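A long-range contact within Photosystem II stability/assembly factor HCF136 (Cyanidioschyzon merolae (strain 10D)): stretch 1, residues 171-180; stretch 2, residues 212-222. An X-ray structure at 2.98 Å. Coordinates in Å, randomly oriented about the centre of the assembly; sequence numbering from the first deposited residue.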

# COMPACT_ATOMS: atom_id res chain seq x y z
N SER A 171 -2.31 -5.62 9.76
CA SER A 171 -2.43 -4.98 8.45
C SER A 171 -1.08 -4.52 7.92
O SER A 171 -0.75 -4.77 6.75
N ASN A 172 -0.28 -3.83 8.73
CA ASN A 172 0.99 -3.33 8.23
C ASN A 172 1.97 -3.14 9.38
O ASN A 172 1.60 -3.15 10.56
N VAL A 173 3.24 -2.96 9.00
CA VAL A 173 4.33 -2.65 9.91
C VAL A 173 5.18 -1.57 9.26
O VAL A 173 5.27 -1.49 8.03
N SER A 174 5.78 -0.71 10.08
CA SER A 174 6.50 0.44 9.56
C SER A 174 7.62 0.85 10.51
O SER A 174 7.39 0.98 11.72
N PHE A 175 8.82 1.06 9.96
CA PHE A 175 10.02 1.36 10.73
C PHE A 175 10.48 2.79 10.51
O PHE A 175 10.35 3.35 9.42
N SER A 176 11.04 3.38 11.57
CA SER A 176 11.85 4.59 11.48
C SER A 176 12.98 4.46 12.49
O SER A 176 12.72 4.34 13.69
N GLY A 177 14.21 4.48 12.00
CA GLY A 177 15.35 4.21 12.86
C GLY A 177 15.35 2.75 13.28
O GLY A 177 15.64 1.86 12.48
N ASP A 178 15.03 2.50 14.54
CA ASP A 178 14.77 1.15 15.04
C ASP A 178 13.38 1.03 15.64
O ASP A 178 13.04 -0.01 16.21
N GLU A 179 12.57 2.08 15.53
CA GLU A 179 11.22 2.12 16.06
C GLU A 179 10.25 1.58 15.02
O GLU A 179 10.26 2.03 13.87
N ALA A 180 9.41 0.63 15.42
CA ALA A 180 8.47 -0.02 14.51
C ALA A 180 7.05 0.15 15.02
O ALA A 180 6.81 0.12 16.23
N PRO A 212 -8.02 1.78 12.02
CA PRO A 212 -6.69 2.05 11.45
C PRO A 212 -6.47 1.28 10.15
O PRO A 212 -6.76 0.08 10.05
N LEU A 213 -5.97 1.99 9.14
CA LEU A 213 -5.73 1.43 7.83
C LEU A 213 -4.28 1.51 7.39
O LEU A 213 -3.80 0.61 6.69
N LEU A 214 -3.56 2.56 7.78
CA LEU A 214 -2.17 2.73 7.38
C LEU A 214 -1.45 3.51 8.46
O LEU A 214 -1.87 4.62 8.82
N VAL A 215 -0.36 2.95 8.99
CA VAL A 215 0.53 3.67 9.88
C VAL A 215 1.86 3.84 9.16
O VAL A 215 2.27 3.01 8.34
N THR A 216 2.53 4.96 9.44
CA THR A 216 3.79 5.29 8.79
C THR A 216 4.71 5.92 9.83
O THR A 216 4.37 6.96 10.41
N ALA A 217 5.86 5.30 10.07
CA ALA A 217 6.79 5.78 11.07
C ALA A 217 7.57 6.98 10.52
O ALA A 217 8.16 6.90 9.44
N LEU A 218 7.56 8.08 11.27
CA LEU A 218 8.12 9.34 10.81
C LEU A 218 9.44 9.72 11.47
O LEU A 218 10.15 10.58 10.95
N GLY A 219 9.78 9.10 12.59
CA GLY A 219 10.92 9.50 13.38
C GLY A 219 10.73 9.10 14.82
O GLY A 219 9.83 8.33 15.16
N PRO A 220 11.58 9.62 15.70
CA PRO A 220 11.47 9.27 17.13
C PRO A 220 10.11 9.64 17.69
O PRO A 220 9.70 10.80 17.67
N ASN A 221 9.39 8.62 18.18
CA ASN A 221 8.09 8.78 18.83
C ASN A 221 7.06 9.46 17.93
O ASN A 221 6.09 10.04 18.43
N CYS A 222 7.24 9.38 16.62
CA CYS A 222 6.42 10.11 15.66
C CYS A 222 5.89 9.16 14.60
O CYS A 222 6.65 8.34 14.07

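The strands 171-176 and 212-219 run side by side in the same direction, their axes 7° apart and 5.5 Å from each other at closest approach. No hydrogen bond joins backbone to backbone across this pair; the two that cross both run from a backbone amide of the second stretch to a side-chain oxygen of the first. The contact, which buries 503 Å² with both sides summed, is therefore best read from the side chains.

From Asn-172 to Ser-176 the CA-to-CB bonds alternate. Those of Asn-172, Ser-174 and Ser-176 point toward the second stretch, whereas Val-173 and Phe-175 point away and keep their side chains at least 5.6 Å from it. Asn-172, Ser-174 and Ser-176 have 59 to 67 Å² each covered, Val-173 and Phe-175 7 Å² or less; Ser-171 also points toward the second stretch but has 15 Å² covered.

Ser-174 shows most clearly what its conformation achieves. With chi1 at 177° (t), its hydroxyl reaches the neighbouring backbone and accepts a hydrogen bond from Ala-217: Ala-217 N to Ser-174 OG is 2.8 Å, with an angle of 166° at the hydrogen, close to linear. The same rotamer places Ser-174 OG 3.5 Å from Thr-216 CA and 3.6 Å from Ala-217 CB, so the polar link lies within close packing.

Ser-176 is also t (176°), but its outcome differs. Ser-176 OG lies 3.1 Å from Gly-219 N, yet the angle is too poor for a hydrogen bond. It also packs through carbon, with Ser-176 CB 3.5 Å from Ala-217 CB. That methyl group points toward the first stretch and, as Ala-217 CB, also comes within 3.5 Å of Phe-175 C, so Ala-217 meets the serine side chain and the adjoining backbone together, near where the CA atoms of Ser-176 and Ala-217 are 5.2 Å apart.

Asn-172, in rotamer p (44°), directs its side chain at the backbone of Leu-213 to Val-215; its amide orientation is uncertain, so its individual polar contacts are left unassigned. Val-215, also p (82°), has a sideways CA-to-CB bond, and Val-215 CG1 packs 4.2 Å from Ser-174 CB.

Glu-179 ends the type II' turn that begins at Ser-176, which is closed by backbone hydrogen bonds in both directions between its end residues. Its chi1 and chi2 are both t (-160° and 169°), an extended chain that carries the carboxylate to the type II turn from Gly-219 to Cys-222. There Glu-179 OE1 accepts a hydrogen bond from Asn-221 N at 2.9 Å and 165°. Glu-179 OE1 also lies 3.4 Å from Pro-220 CA, while OE2 is hydrogen-bonded elsewhere in the structure. Asn-221, m at -44°, starts away from the first stretch, but its end returns: Asn-221 OD1 stands 3.5 Å from Glu-179 OE2, a pair of acceptors and no bond.

Gly-219 has phi/psi of 154/-168, where a CB would jam against the preceding carbonyl oxygen and clash with Pro-220 CD at 2.7 Å; this backbone by itself calls for glycine.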

# COMPACT_ATOMS: atom_id res chain seq x y z
CB SER A 171 -3.41 -3.81 8.53
OG SER A 171 -4.73 -4.27 8.70
CB ASN A 172 0.81 -2.02 7.45
CG ASN A 172 -0.13 -1.05 8.14
OD1 ASN A 172 -1.34 -1.27 8.20
ND2 ASN A 172 0.43 0.04 8.66
CB VAL A 173 5.17 -3.91 10.24
CG1 VAL A 173 5.93 -4.40 9.01
CG2 VAL A 173 6.13 -3.63 11.40
CB SER A 174 5.54 1.62 9.34
OG SER A 174 6.24 2.77 8.89
CB PHE A 175 11.17 0.41 10.35
CG PHE A 175 11.32 -0.77 11.26
CD1 PHE A 175 12.03 -0.67 12.44
CD2 PHE A 175 10.77 -2.00 10.92
CE1 PHE A 175 12.18 -1.76 13.27
CE2 PHE A 175 10.92 -3.09 11.74
CZ PHE A 175 11.63 -2.97 12.93
CB SER A 176 11.03 5.85 11.75
OG SER A 176 11.86 7.00 11.74
CB ASP A 178 15.85 0.75 16.06
CG ASP A 178 16.04 -0.75 16.14
OD1 ASP A 178 16.30 -1.37 15.08
OD2 ASP A 178 15.96 -1.29 17.25
CB GLU A 179 10.86 3.56 16.45
CG GLU A 179 9.73 3.73 17.43
CD GLU A 179 9.65 5.15 17.95
OE1 GLU A 179 10.40 6.01 17.44
OE2 GLU A 179 8.83 5.42 18.85
CB ALA A 180 8.79 -1.50 14.35
CB PRO A 212 -5.73 1.58 12.55
CG PRO A 212 -6.51 1.73 13.80
CD PRO A 212 -7.93 1.40 13.44
CB LEU A 213 -6.61 2.13 6.78
CG LEU A 213 -6.65 1.53 5.38
CD1 LEU A 213 -7.04 0.07 5.44
CD2 LEU A 213 -7.63 2.30 4.51
CB LEU A 214 -2.07 3.46 6.04
CG LEU A 214 -0.67 3.64 5.44
CD1 LEU A 214 -0.04 2.29 5.14
CD2 LEU A 214 -0.73 4.51 4.20
CB VAL A 215 0.72 2.96 11.24
CG1 VAL A 215 1.75 1.84 11.15
CG2 VAL A 215 1.11 3.97 12.32
CB THR A 216 3.59 6.25 7.61
OG1 THR A 216 2.37 5.91 6.92
CG2 THR A 216 4.76 6.16 6.64
CB ALA A 217 7.75 4.67 11.49
CB LEU A 218 7.13 10.49 11.06
CG LEU A 218 5.73 10.43 10.44
CD1 LEU A 218 5.15 11.83 10.38
CD2 LEU A 218 5.77 9.81 9.05
CB PRO A 220 12.59 10.08 17.78
CG PRO A 220 13.56 10.35 16.66
CD PRO A 220 12.72 10.52 15.44
CB ASN A 221 8.23 9.56 20.15
CG ASN A 221 9.42 9.10 20.98
OD1 ASN A 221 9.63 7.90 21.17
ND2 ASN A 221 10.21 10.05 21.46
CB CYS A 222 7.23 11.24 15.01
SG CYS A 222 6.28 12.39 14.00